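Local coordinates for hydrazine synthase subunit beta (Candidatus Kuenenia stuttgartiensis, PDB 5C2V), which forms part of the hydrazine synthase complex, which condenses nitric oxide with ammonium into hydrazine, and may modulate passage of the hydroxylamine intermediate between the active sites, at residues Phe28-Ser33 with Glu58-Thr63; Gly34-Phe39 with Thr48-Val53; Arg54-Ala59 with Gly96-Gly101; Gly66-Val71 with Val79-Ile84; Met119-Asp124 with Ser140-Arg145. All blocks are in the same frame, centred on the assembly; numbering follows the deposited sequence.

Contact 1: residues Phe28-Ser33 with Glu58-Thr63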
# COMPACT_ATOMS: atom_id res chain seq x y z
N PHE B 28 -2.37 -36.90 -47.30
CA PHE B 28 -3.60 -37.08 -48.05
C PHE B 28 -4.58 -35.95 -47.74
O PHE B 28 -5.08 -35.84 -46.62
CB PHE B 28 -4.24 -38.43 -47.72
CG PHE B 28 -3.28 -39.58 -47.80
CD1 PHE B 28 -2.57 -39.99 -46.68
CD2 PHE B 28 -3.07 -40.25 -48.99
CE1 PHE B 28 -1.69 -41.05 -46.74
CE2 PHE B 28 -2.19 -41.31 -49.06
CZ PHE B 28 -1.49 -41.71 -47.94
N ILE B 29 -4.86 -35.13 -48.74
CA ILE B 29 -5.73 -33.98 -48.55
C ILE B 29 -7.10 -34.22 -49.16
O ILE B 29 -7.21 -34.50 -50.35
CB ILE B 29 -5.13 -32.70 -49.16
CG1 ILE B 29 -3.83 -32.30 -48.45
CG2 ILE B 29 -6.12 -31.58 -49.10
CD1 ILE B 29 -2.58 -32.85 -49.10
N SER B 30 -8.15 -34.09 -48.36
CA SER B 30 -9.49 -34.23 -48.90
C SER B 30 -9.94 -32.89 -49.46
O SER B 30 -10.04 -31.91 -48.74
CB SER B 30 -10.47 -34.71 -47.82
OG SER B 30 -10.09 -35.98 -47.31
N ASN B 31 -10.20 -32.86 -50.77
CA ASN B 31 -10.64 -31.63 -51.41
C ASN B 31 -12.16 -31.60 -51.48
O ASN B 31 -12.78 -32.38 -52.21
CB ASN B 31 -10.04 -31.50 -52.81
CG ASN B 31 -8.52 -31.54 -52.79
OD1 ASN B 31 -7.89 -31.02 -51.87
ND2 ASN B 31 -7.93 -32.15 -53.81
N GLN B 32 -12.76 -30.69 -50.72
CA GLN B 32 -14.22 -30.63 -50.61
C GLN B 32 -14.86 -30.17 -51.91
O GLN B 32 -15.87 -30.73 -52.34
CB GLN B 32 -14.63 -29.71 -49.46
CG GLN B 32 -16.11 -29.77 -49.13
CD GLN B 32 -16.55 -28.65 -48.21
OE1 GLN B 32 -16.14 -27.50 -48.37
NE2 GLN B 32 -17.40 -28.98 -47.24
N SER B 33 -14.27 -29.16 -52.53
CA SER B 33 -14.81 -28.60 -53.76
C SER B 33 -14.24 -29.30 -54.99
O SER B 33 -14.67 -29.05 -56.11
CB SER B 33 -14.52 -27.10 -53.83
OG SER B 33 -15.05 -26.43 -52.70
N GLU B 58 -15.10 -34.87 -46.89
CA GLU B 58 -14.58 -34.09 -45.77
C GLU B 58 -13.55 -34.74 -44.83
O GLU B 58 -13.04 -34.07 -43.93
CB GLU B 58 -15.75 -33.54 -44.98
CG GLU B 58 -16.51 -32.54 -45.83
CD GLU B 58 -17.74 -31.98 -45.19
OE1 GLU B 58 -18.15 -32.48 -44.12
OE2 GLU B 58 -18.29 -31.01 -45.76
N ALA B 59 -13.24 -36.02 -45.01
CA ALA B 59 -12.34 -36.69 -44.08
C ALA B 59 -11.67 -37.93 -44.67
O ALA B 59 -12.18 -38.52 -45.62
CB ALA B 59 -13.09 -37.07 -42.80
N SER B 60 -10.54 -38.31 -44.09
CA SER B 60 -9.83 -39.52 -44.51
C SER B 60 -8.99 -40.14 -43.39
O SER B 60 -8.49 -39.43 -42.52
CB SER B 60 -8.93 -39.21 -45.72
OG SER B 60 -8.01 -38.18 -45.42
N ALA B 61 -8.85 -41.46 -43.43
CA ALA B 61 -8.02 -42.18 -42.47
C ALA B 61 -7.16 -43.24 -43.16
O ALA B 61 -7.62 -43.91 -44.09
CB ALA B 61 -8.88 -42.81 -41.39
N VAL B 62 -5.92 -43.38 -42.71
CA VAL B 62 -4.99 -44.33 -43.32
C VAL B 62 -4.86 -45.60 -42.49
O VAL B 62 -4.85 -45.55 -41.26
CB VAL B 62 -3.59 -43.69 -43.49
CG1 VAL B 62 -2.68 -44.60 -44.31
CG2 VAL B 62 -3.71 -42.33 -44.14
N THR B 63 -4.78 -46.74 -43.17
CA THR B 63 -4.54 -48.02 -42.50
C THR B 63 -3.13 -48.05 -41.92
O THR B 63 -2.23 -47.41 -42.47
CB THR B 63 -4.74 -49.20 -43.47
OG1 THR B 63 -3.83 -49.08 -44.58
CG2 THR B 63 -6.17 -49.23 -44.00
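Gln32 and Glu58 supply the polar end of this contact: NE2 of Gln32 donates to OE2 of Glu58 over 2.7 Å, in a bond bent to 136° at the hydrogen. The acceptor lies close to the amide plane, whereas the donor approaches on the anti side of the oxygen, somewhat out of the carboxylate plane. Gln32 reaches it with CG anti to the backbone N (chi1 -171°) and an extended chain beyond. Farther along, Ser30 OG and Ser60 OG approach to 3.6 Å. At the apolar end Phe28 and Val62 cross at about a right angle, with CG2 of Val62 lying 3.5 Å from CE1 of Phe28.

The two strands belong to successive blades of the beta-propeller: 26-31 lies in one four-stranded sheet and 57-62 opens the next, with the axes of the short segments 6.7 Å apart.

In the second shell, the ring of Phe39 meets Phe28 edge-to-face, and Leu69 touches Phe28, Ser60 and Val62 together. The carboxylate of Glu58 is held further by Gln56 NE2, which also bonds OE2, and by the indole of Trp98 at OE1.

Contact 2: residues Gly34-Phe39 with Thr48-Val53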
# COMPACT_ATOMS: atom_id res chain seq x y z
N GLY B 34 -13.26 -30.18 -54.78
CA GLY B 34 -12.63 -30.89 -55.87
C GLY B 34 -13.15 -32.30 -56.05
O GLY B 34 -12.89 -32.94 -57.06
N HIS B 35 -13.90 -32.78 -55.05
CA HIS B 35 -14.45 -34.13 -55.05
C HIS B 35 -13.37 -35.19 -55.28
O HIS B 35 -13.60 -36.19 -55.96
CB HIS B 35 -15.55 -34.26 -56.11
CG HIS B 35 -16.57 -33.16 -56.05
ND1 HIS B 35 -17.66 -33.20 -55.20
CD2 HIS B 35 -16.67 -32.00 -56.73
CE1 HIS B 35 -18.38 -32.11 -55.35
NE2 HIS B 35 -17.81 -31.36 -56.28
N SER B 36 -12.20 -34.95 -54.70
CA SER B 36 -11.06 -35.85 -54.86
C SER B 36 -10.10 -35.73 -53.68
O SER B 36 -10.34 -34.96 -52.75
CB SER B 36 -10.33 -35.55 -56.17
OG SER B 36 -9.87 -34.21 -56.20
N VAL B 37 -9.02 -36.50 -53.73
CA VAL B 37 -8.00 -36.47 -52.68
C VAL B 37 -6.61 -36.27 -53.28
O VAL B 37 -6.19 -37.02 -54.15
CB VAL B 37 -8.02 -37.76 -51.84
CG1 VAL B 37 -6.85 -37.78 -50.87
CG2 VAL B 37 -9.34 -37.90 -51.10
N THR B 38 -5.90 -35.26 -52.79
CA THR B 38 -4.57 -34.94 -53.28
C THR B 38 -3.49 -35.68 -52.49
O THR B 38 -3.49 -35.67 -51.26
CB THR B 38 -4.29 -33.43 -53.21
OG1 THR B 38 -5.31 -32.72 -53.93
CG2 THR B 38 -2.93 -33.10 -53.80
N PHE B 39 -2.58 -36.33 -53.21
CA PHE B 39 -1.45 -37.02 -52.60
C PHE B 39 -0.21 -36.13 -52.65
O PHE B 39 0.12 -35.57 -53.69
CB PHE B 39 -1.15 -38.35 -53.31
CG PHE B 39 -2.17 -39.43 -53.05
CD1 PHE B 39 -3.34 -39.17 -52.36
CD2 PHE B 39 -1.94 -40.72 -53.50
CE1 PHE B 39 -4.27 -40.17 -52.13
CE2 PHE B 39 -2.86 -41.72 -53.27
CZ PHE B 39 -4.03 -41.45 -52.58
N THR B 48 1.96 -35.72 -56.00
CA THR B 48 2.28 -36.95 -56.72
C THR B 48 1.06 -37.56 -57.40
O THR B 48 1.17 -38.56 -58.11
CB THR B 48 2.90 -38.00 -55.77
OG1 THR B 48 2.01 -38.24 -54.67
CG2 THR B 48 4.23 -37.50 -55.23
N GLY B 49 -0.10 -36.95 -57.19
CA GLY B 49 -1.31 -37.40 -57.85
C GLY B 49 -2.59 -36.88 -57.23
O GLY B 49 -2.58 -36.34 -56.12
N GLU B 50 -3.70 -37.04 -57.95
CA GLU B 50 -5.01 -36.69 -57.43
C GLU B 50 -5.99 -37.83 -57.71
O GLU B 50 -6.27 -38.15 -58.87
CB GLU B 50 -5.50 -35.38 -58.05
CG GLU B 50 -6.80 -34.85 -57.48
CD GLU B 50 -7.13 -33.46 -58.00
OE1 GLU B 50 -6.32 -32.91 -58.76
OE2 GLU B 50 -8.20 -32.93 -57.63
N VAL B 51 -6.52 -38.44 -56.65
CA VAL B 51 -7.39 -39.60 -56.79
C VAL B 51 -8.86 -39.21 -56.66
O VAL B 51 -9.28 -38.64 -55.65
CB VAL B 51 -7.06 -40.68 -55.74
CG1 VAL B 51 -8.00 -41.87 -55.90
CG2 VAL B 51 -5.61 -41.11 -55.87
N ALA B 52 -9.65 -39.54 -57.68
CA ALA B 52 -11.06 -39.18 -57.70
C ALA B 52 -11.89 -40.02 -56.73
O ALA B 52 -11.77 -41.24 -56.69
CB ALA B 52 -11.61 -39.31 -59.11
N VAL B 53 -12.72 -39.34 -55.94
CA VAL B 53 -13.65 -39.99 -55.04
C VAL B 53 -15.05 -39.44 -55.28
O VAL B 53 -15.28 -38.68 -56.23
CB VAL B 53 -13.28 -39.78 -53.56
CG1 VAL B 53 -11.99 -40.52 -53.23
CG2 VAL B 53 -13.17 -38.30 -53.23
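Val37 and Val51 exchange a pair of N-H...O bonds, each 2.9 Å from N of one residue to O of the other, between strands that run antiparallel at 162°. This is the outer beta hairpin of a propeller blade, formed by strands 36-41 and 46-52. Phe39 N also bonds Gly49 O, and Thr48 N bonds Phe39 O.

One face carries Val37, Phe39 and Val51. A methyl of Val51, CG2, sits over the Phe39 ring, 4.0 Å from its centroid and 25° off the ring normal, a CH-pi contact displaced toward the rim; CG1 of Val37 lies in the plane of the same ring at its edge. This face packs on strands 68-73 and 78-83 of the following blade.

Ser36, Thr38 and Glu50 project from the other face. Glu50, with CG anti to the backbone N (chi1 -174°) and an extended chain, brings OE2 within 2.5 Å of Ser36 OG, which donates to its anti lone pair. Thr38 OG1 is instead engaged by Asn31 ND2. Where the strands end, Val53 N still bonds His35 O, and Val53 CG2 closes to 3.6 Å from Ser36 CA.

Contact 3: residues Arg54-Ala59 with Gly96-Gly101. With CA (calcium ion), chain Q.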
# COMPACT_ATOMS: atom_id res chain seq x y z
N ARG B 54 -16.00 -39.83 -54.43
CA ARG B 54 -17.38 -39.38 -54.57
C ARG B 54 -17.52 -37.92 -54.13
O ARG B 54 -16.54 -37.25 -53.83
CB ARG B 54 -18.32 -40.27 -53.76
CG ARG B 54 -18.16 -41.76 -54.03
CD ARG B 54 -18.15 -42.06 -55.52
NE ARG B 54 -18.03 -43.49 -55.79
CZ ARG B 54 -17.73 -44.00 -56.98
NH1 ARG B 54 -17.52 -43.20 -58.01
NH2 ARG B 54 -17.64 -45.32 -57.13
N VAL B 55 -18.76 -37.44 -54.12
CA VAL B 55 -19.05 -36.03 -53.90
C VAL B 55 -18.70 -35.53 -52.49
O VAL B 55 -19.11 -36.12 -51.49
CB VAL B 55 -20.54 -35.73 -54.16
CG1 VAL B 55 -20.79 -34.23 -54.21
CG2 VAL B 55 -20.98 -36.38 -55.47
N GLN B 56 -17.93 -34.44 -52.44
CA GLN B 56 -17.65 -33.69 -51.21
C GLN B 56 -16.95 -34.50 -50.10
O GLN B 56 -17.52 -34.69 -49.03
CB GLN B 56 -18.96 -33.11 -50.67
CG GLN B 56 -18.81 -32.03 -49.63
CD GLN B 56 -20.13 -31.38 -49.29
OE1 GLN B 56 -21.00 -31.20 -50.14
NE2 GLN B 56 -20.29 -31.04 -48.03
N PRO B 57 -15.73 -35.01 -50.37
CA PRO B 57 -15.05 -35.64 -49.23
C PRO B 57 -14.67 -34.64 -48.13
O PRO B 57 -14.00 -33.65 -48.43
CB PRO B 57 -13.79 -36.22 -49.88
CG PRO B 57 -13.52 -35.30 -51.04
CD PRO B 57 -14.87 -34.88 -51.55
N GLU B 58 -15.10 -34.87 -46.89
CA GLU B 58 -14.58 -34.09 -45.77
C GLU B 58 -13.55 -34.74 -44.83
O GLU B 58 -13.04 -34.07 -43.93
CB GLU B 58 -15.75 -33.54 -44.98
CG GLU B 58 -16.51 -32.54 -45.83
CD GLU B 58 -17.74 -31.98 -45.19
OE1 GLU B 58 -18.15 -32.48 -44.12
OE2 GLU B 58 -18.29 -31.01 -45.76
N ALA B 59 -13.24 -36.02 -45.01
CA ALA B 59 -12.34 -36.69 -44.08
C ALA B 59 -11.67 -37.93 -44.67
O ALA B 59 -12.18 -38.52 -45.62
CB ALA B 59 -13.09 -37.07 -42.80
N GLY B 96 -24.41 -43.90 -43.05
CA GLY B 96 -25.46 -42.98 -42.66
C GLY B 96 -25.18 -41.58 -43.17
O GLY B 96 -24.30 -41.38 -44.02
N ASP B 97 -25.92 -40.59 -42.67
CA ASP B 97 -25.88 -39.26 -43.27
C ASP B 97 -24.63 -38.46 -42.93
O ASP B 97 -24.24 -38.36 -41.77
CB ASP B 97 -27.12 -38.45 -42.87
CG ASP B 97 -27.36 -37.27 -43.80
OD1 ASP B 97 -28.42 -37.22 -44.45
OD2 ASP B 97 -26.48 -36.39 -43.91
N TRP B 98 -24.02 -37.91 -43.98
CA TRP B 98 -22.87 -37.03 -43.87
C TRP B 98 -21.76 -37.59 -43.01
O TRP B 98 -21.59 -37.16 -41.86
CB TRP B 98 -23.27 -35.66 -43.33
CG TRP B 98 -22.26 -34.62 -43.62
CD1 TRP B 98 -20.94 -34.61 -43.24
CD2 TRP B 98 -22.45 -33.45 -44.41
NE1 TRP B 98 -20.32 -33.49 -43.73
CE2 TRP B 98 -21.23 -32.76 -44.45
CE3 TRP B 98 -23.55 -32.91 -45.08
CZ2 TRP B 98 -21.08 -31.57 -45.14
CZ3 TRP B 98 -23.40 -31.72 -45.76
CH2 TRP B 98 -22.17 -31.06 -45.78
N PRO B 99 -21.03 -38.60 -43.51
CA PRO B 99 -19.90 -38.90 -42.63
C PRO B 99 -18.95 -37.70 -42.57
O PRO B 99 -18.48 -37.23 -43.61
CB PRO B 99 -19.24 -40.10 -43.32
CG PRO B 99 -19.65 -40.00 -44.76
CD PRO B 99 -21.03 -39.40 -44.74
N SER B 100 -18.67 -37.21 -41.37
CA SER B 100 -17.73 -36.11 -41.20
C SER B 100 -16.35 -36.55 -40.74
O SER B 100 -15.43 -35.73 -40.65
CB SER B 100 -18.30 -35.08 -40.22
OG SER B 100 -18.62 -35.69 -38.98
N GLY B 101 -16.19 -37.84 -40.46
CA GLY B 101 -14.93 -38.34 -39.96
C GLY B 101 -14.85 -39.85 -39.89
O GLY B 101 -15.86 -40.54 -39.76
CA CA Q . -26.77 -37.05 -46.31
O HOH W 1 -27.65 -34.91 -46.94
O HOH W 2 -28.89 -36.91 -47.42
O HOH W 3 -25.03 -36.47 -47.78
O HOH W 4 -25.68 -34.94 -46.07
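The Glu58 carboxylate, which meets the indole edge of Trp98 across the contact, has its OE2 gripped by two amides, those of Gln32 and Gln56. Gln56 NE2 donates to OE2 over 3.0 Å at 162°, coming from above the carboxylate plane while the oxygen stays in the plane of the amide. The other oxygen, OE1, accepts the Trp98 NE1 hydrogen; the modelled separation is too short to be taken literally. Carboxylate and indole planes are turned 52° apart. The Gln56 amide is steeply inclined to the same ring, though the closeness of NE2 to its benzo end is doubtful. This buried polar group is thus shared by three side chains besides Glu58 itself.

Next to Trp98, Asp97 binds the calcium ion through both OD1 and OD2, each at 2.5 Å; four waters and Asp77 also coordinate it. Arg70 of the gamma subunit makes a cation-pi contact with Trp98.

Farther along, Ala59 CB packs 3.4 Å from Ser100 O and 3.6 Å from Gly101 CA. Here the first strands of two successive propeller blades, 57-62 and 99-104, lie side by side with the axes of these short segments 37° apart, and strand 68-73 adds Cys72 against Ala59 and Pro99.

Contact 4: residues Gly66-Val71 with Val79-Ile84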
# COMPACT_ATOMS: atom_id res chain seq x y z
N GLY B 66 -0.56 -48.64 -44.33
CA GLY B 66 -0.50 -47.55 -45.28
C GLY B 66 -0.74 -47.97 -46.72
O GLY B 66 -0.28 -47.31 -47.65
N ALA B 67 -1.45 -49.09 -46.90
CA ALA B 67 -1.79 -49.55 -48.24
C ALA B 67 -3.16 -49.05 -48.71
O ALA B 67 -3.52 -49.21 -49.88
CB ALA B 67 -1.75 -51.07 -48.30
N PHE B 68 -3.92 -48.44 -47.81
CA PHE B 68 -5.29 -48.02 -48.13
C PHE B 68 -5.67 -46.70 -47.48
O PHE B 68 -5.18 -46.35 -46.41
CB PHE B 68 -6.29 -49.10 -47.71
CG PHE B 68 -6.06 -50.44 -48.37
CD1 PHE B 68 -6.60 -50.70 -49.62
CD2 PHE B 68 -5.33 -51.43 -47.73
CE1 PHE B 68 -6.39 -51.93 -50.23
CE2 PHE B 68 -5.13 -52.65 -48.34
CZ PHE B 68 -5.66 -52.90 -49.59
N LEU B 69 -6.57 -45.97 -48.14
CA LEU B 69 -7.08 -44.71 -47.61
C LEU B 69 -8.60 -44.68 -47.62
O LEU B 69 -9.22 -44.74 -48.68
CB LEU B 69 -6.53 -43.53 -48.43
CG LEU B 69 -7.00 -42.14 -48.00
CD1 LEU B 69 -6.47 -41.79 -46.62
CD2 LEU B 69 -6.58 -41.09 -49.02
N TYR B 70 -9.20 -44.59 -46.44
CA TYR B 70 -10.65 -44.54 -46.32
C TYR B 70 -11.12 -43.09 -46.27
O TYR B 70 -10.87 -42.38 -45.30
CB TYR B 70 -11.13 -45.30 -45.08
CG TYR B 70 -11.09 -46.80 -45.21
CD1 TYR B 70 -9.89 -47.48 -45.36
CD2 TYR B 70 -12.26 -47.55 -45.18
CE1 TYR B 70 -9.85 -48.86 -45.47
CE2 TYR B 70 -12.24 -48.93 -45.29
CZ TYR B 70 -11.03 -49.58 -45.44
OH TYR B 70 -11.00 -50.95 -45.55
N VAL B 71 -11.82 -42.67 -47.32
CA VAL B 71 -12.24 -41.28 -47.46
C VAL B 71 -13.73 -41.12 -47.17
O VAL B 71 -14.54 -41.94 -47.58
CB VAL B 71 -11.93 -40.75 -48.87
CG1 VAL B 71 -12.26 -39.27 -48.98
CG2 VAL B 71 -10.47 -41.00 -49.23
N VAL B 79 -18.51 -43.79 -48.14
CA VAL B 79 -17.10 -43.90 -47.80
C VAL B 79 -16.35 -44.61 -48.93
O VAL B 79 -16.65 -45.76 -49.25
CB VAL B 79 -16.88 -44.67 -46.48
CG1 VAL B 79 -15.40 -44.94 -46.26
CG2 VAL B 79 -17.48 -43.91 -45.31
N SER B 80 -15.37 -43.93 -49.51
CA SER B 80 -14.57 -44.51 -50.58
C SER B 80 -13.35 -45.24 -50.02
O SER B 80 -12.74 -44.80 -49.05
CB SER B 80 -14.11 -43.42 -51.55
OG SER B 80 -15.22 -42.75 -52.13
N VAL B 81 -13.02 -46.38 -50.63
CA VAL B 81 -11.79 -47.08 -50.29
C VAL B 81 -10.77 -46.90 -51.41
O VAL B 81 -11.03 -47.29 -52.55
CB VAL B 81 -12.03 -48.58 -50.04
CG1 VAL B 81 -10.72 -49.27 -49.70
CG2 VAL B 81 -13.04 -48.77 -48.92
N VAL B 82 -9.63 -46.31 -51.08
CA VAL B 82 -8.63 -45.96 -52.09
C VAL B 82 -7.36 -46.80 -51.95
O VAL B 82 -6.81 -46.93 -50.86
CB VAL B 82 -8.26 -44.47 -52.00
CG1 VAL B 82 -7.14 -44.13 -52.97
CG2 VAL B 82 -9.48 -43.60 -52.27
N ASP B 83 -6.90 -47.35 -53.07
CA ASP B 83 -5.61 -48.02 -53.10
C ASP B 83 -4.54 -46.95 -53.22
O ASP B 83 -4.52 -46.17 -54.17
CB ASP B 83 -5.54 -49.00 -54.28
CG ASP B 83 -4.40 -49.99 -54.14
OD1 ASP B 83 -3.23 -49.60 -54.32
OD2 ASP B 83 -4.68 -51.18 -53.85
N ILE B 84 -3.64 -46.90 -52.23
CA ILE B 84 -2.67 -45.82 -52.14
C ILE B 84 -1.58 -45.94 -53.20
O ILE B 84 -1.15 -44.95 -53.79
CB ILE B 84 -2.03 -45.76 -50.74
CG1 ILE B 84 -3.11 -45.45 -49.69
CG2 ILE B 84 -0.93 -44.72 -50.68
CD1 ILE B 84 -2.57 -45.25 -48.29
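Tyr70 and Val81 lie side by side and point the same way from the sheet. The CG2 methyl of Val81 rests over the phenol ring, 4.1 Å from its centroid and 27° off the normal, and makes its closest approach at CE2. Tyr70 CG is anti to the carbonyl carbon (chi1 -76°), beside the backbone N, and the hydroxyl at the end of the ring is hydrogen-bonded to Thr128 OG1. Phe68 stands two residues earlier on the same face. Phe68 and Asp83 cross obliquely, with ring and carboxylate planes 74° apart, and Phe68 CE1 comes within 4.1 Å of Asp83 OD2. The other oxygen of Asp83, OD1, is taken by the backbone N of Arg86.

Strands 68-73 and 78-83 are the two central strands of a four-stranded propeller blade, joined as a beta hairpin. Paired bonds, Leu69 with Val82 and Val71 with Ser80, tie their backbones, and a weaker one runs from Ile84 N to Ala67 O.

The opposite face carries Leu69, Val71, Val82 and Ser80. Leu69 CB and Val82 CB are 4.1 Å apart, while Val71 and Val82 cross obliquely and touch through their CG2 methyls. Ser80 OG bonds Asn73 ND2 and Glu89 OE1. Val37 and Phe39 of the preceding blade pack onto the aliphatic side chains here. Just beyond the strand, Ile84 lays CG1 against the backbone of Phe68, 3.6 Å from its N, and carries CD1 toward the carbonyl oxygens of Gly66 and Phe68.

Contact 5: residues Met119-Asp124 with Ser140-Arg145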
# COMPACT_ATOMS: atom_id res chain seq x y z
N MET B 119 -30.15 -34.75 -37.78
CA MET B 119 -31.10 -35.66 -37.13
C MET B 119 -30.54 -37.08 -37.03
O MET B 119 -31.24 -38.00 -36.61
CB MET B 119 -32.44 -35.65 -37.87
CG MET B 119 -33.60 -36.05 -36.97
SD MET B 119 -35.19 -35.29 -37.37
CE MET B 119 -36.18 -35.89 -36.01
N TRP B 120 -29.29 -37.27 -37.45
CA TRP B 120 -28.69 -38.60 -37.44
C TRP B 120 -27.79 -38.85 -36.23
O TRP B 120 -26.85 -38.09 -35.98
CB TRP B 120 -27.86 -38.80 -38.71
CG TRP B 120 -27.83 -40.22 -39.18
CD1 TRP B 120 -26.86 -41.15 -38.93
CD2 TRP B 120 -28.80 -40.87 -40.00
NE1 TRP B 120 -27.18 -42.34 -39.53
CE2 TRP B 120 -28.37 -42.20 -40.20
CE3 TRP B 120 -30.01 -40.46 -40.58
CZ2 TRP B 120 -29.10 -43.11 -40.96
CZ3 TRP B 120 -30.73 -41.37 -41.33
CH2 TRP B 120 -30.27 -42.68 -41.51
N ASN B 121 -28.09 -39.90 -35.47
CA ASN B 121 -27.10 -40.38 -34.51
C ASN B 121 -26.61 -41.77 -34.92
O ASN B 121 -27.32 -42.76 -34.75
CB ASN B 121 -27.69 -40.41 -33.10
CG ASN B 121 -29.02 -41.16 -33.03
OD1 ASN B 121 -29.76 -41.23 -34.02
ND2 ASN B 121 -29.32 -41.74 -31.87
N ALA B 122 -25.39 -41.83 -35.46
CA ALA B 122 -24.77 -43.11 -35.76
C ALA B 122 -23.25 -43.05 -35.81
O ALA B 122 -22.66 -42.06 -36.26
CB ALA B 122 -25.31 -43.66 -37.07
N ILE B 123 -22.62 -44.15 -35.40
CA ILE B 123 -21.25 -44.44 -35.79
C ILE B 123 -21.24 -45.79 -36.50
O ILE B 123 -21.44 -46.82 -35.87
CB ILE B 123 -20.29 -44.46 -34.59
CG1 ILE B 123 -20.40 -43.16 -33.79
CG2 ILE B 123 -18.86 -44.69 -35.05
CD1 ILE B 123 -19.61 -43.17 -32.50
N ASP B 124 -20.99 -45.78 -37.80
CA ASP B 124 -21.02 -47.01 -38.58
C ASP B 124 -19.68 -47.71 -38.54
O ASP B 124 -18.63 -47.09 -38.75
CB ASP B 124 -21.44 -46.72 -40.03
CG ASP B 124 -22.87 -46.24 -40.14
OD1 ASP B 124 -23.65 -46.46 -39.19
OD2 ASP B 124 -23.21 -45.64 -41.18
N SER B 140 -25.71 -41.11 -27.92
CA SER B 140 -26.67 -40.60 -26.94
C SER B 140 -27.50 -39.45 -27.50
O SER B 140 -28.63 -39.22 -27.07
CB SER B 140 -25.95 -40.16 -25.67
OG SER B 140 -25.23 -41.24 -25.10
N ASP B 141 -26.93 -38.72 -28.45
CA ASP B 141 -27.64 -37.61 -29.08
C ASP B 141 -27.21 -37.44 -30.53
O ASP B 141 -26.34 -38.17 -31.02
CB ASP B 141 -27.41 -36.31 -28.30
CG ASP B 141 -28.66 -35.46 -28.21
OD1 ASP B 141 -29.51 -35.54 -29.12
OD2 ASP B 141 -28.79 -34.71 -27.22
N TYR B 142 -27.82 -36.48 -31.22
CA TYR B 142 -27.63 -36.31 -32.65
C TYR B 142 -26.31 -35.64 -33.05
O TYR B 142 -25.70 -34.92 -32.26
CB TYR B 142 -28.79 -35.51 -33.24
CG TYR B 142 -30.13 -36.21 -33.14
CD1 TYR B 142 -30.33 -37.45 -33.74
CD2 TYR B 142 -31.20 -35.63 -32.47
CE1 TYR B 142 -31.55 -38.09 -33.66
CE2 TYR B 142 -32.42 -36.27 -32.39
CZ TYR B 142 -32.59 -37.50 -32.99
OH TYR B 142 -33.80 -38.15 -32.91
N GLY B 143 -25.90 -35.90 -34.28
CA GLY B 143 -24.76 -35.22 -34.89
C GLY B 143 -23.36 -35.49 -34.37
O GLY B 143 -22.67 -34.56 -33.98
N PRO B 144 -22.94 -36.77 -34.33
CA PRO B 144 -21.52 -36.95 -34.02
C PRO B 144 -20.65 -36.31 -35.10
O PRO B 144 -20.82 -36.63 -36.27
CB PRO B 144 -21.34 -38.47 -34.00
CG PRO B 144 -22.73 -39.04 -33.90
CD PRO B 144 -23.63 -38.05 -34.56
N ARG B 145 -19.73 -35.43 -34.71
CA ARG B 145 -18.86 -34.78 -35.68
C ARG B 145 -17.65 -35.63 -36.06
O ARG B 145 -17.29 -35.73 -37.24
CB ARG B 145 -18.38 -33.43 -35.13
CG ARG B 145 -17.51 -32.64 -36.09
CD ARG B 145 -18.17 -32.46 -37.44
NE ARG B 145 -17.38 -31.61 -38.33
CZ ARG B 145 -17.66 -30.34 -38.60
NH1 ARG B 145 -18.73 -29.77 -38.07
NH2 ARG B 145 -16.88 -29.64 -39.42
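The Tyr142 ring takes Met119 on one face and Asn121 at its edge. Met119 CA lies over that face, 4.2 Å from the centroid and 24° off the normal in a CH-pi contact, while the backbone N of Asn121 sits in the ring plane at the rim. The Asn121 amide stands steeply to the ring, 75° between planes, with OD1 3.6 Å from Tyr142 CE1. Two propeller blades meet here: residues 119-124 lead into strand 122-127 of one, and residues 140-145 lead into strand 144-149, the first of the next.

One backbone bond clamps the crossing, Gly143 N to Trp120 O at 2.9 Å. Gly143 makes the bend with a positive phi of 69°. Just before it, Asp141 OD1 accepts the N-H of Tyr142 over 2.9 Å; Asp141 O lies 3.3 Å from Asn121 CB.

The gamma subunit borders the contact, with its Phe161 packing on Met119 and its Glu69 in a salt bridge with Arg145. At the start of strand 144-149, Pro144 CD is 3.5 Å from Trp120 O and Pro144 CG 3.8 Å from Ala122 O.

In the fold
The contacts step around one sector of the propeller. Contacts 2 and 4 lie within successive blades and contacts 1, 3 and 5 between blades. Contact 1 has its centre 9 Å from those of contacts 2, 3 and 4; it shares Glu58 and Ala59 with contact 3, and Asn31 ND2 reaches Thr38 OG1 of contact 2 at 2.7 Å. The apolar faces of contacts 2 and 4 meet through Val37 CG2 and Val71 CG2, 3.8 Å apart. Contact 3 holds the calcium ligand Asp97; the ion is about 7 Å from the Trp120 side chain of contact 5. Gly96 N and Asp124 OD2, 2.8 Å apart, join contacts 3 and 5, which both touch the gamma subunit.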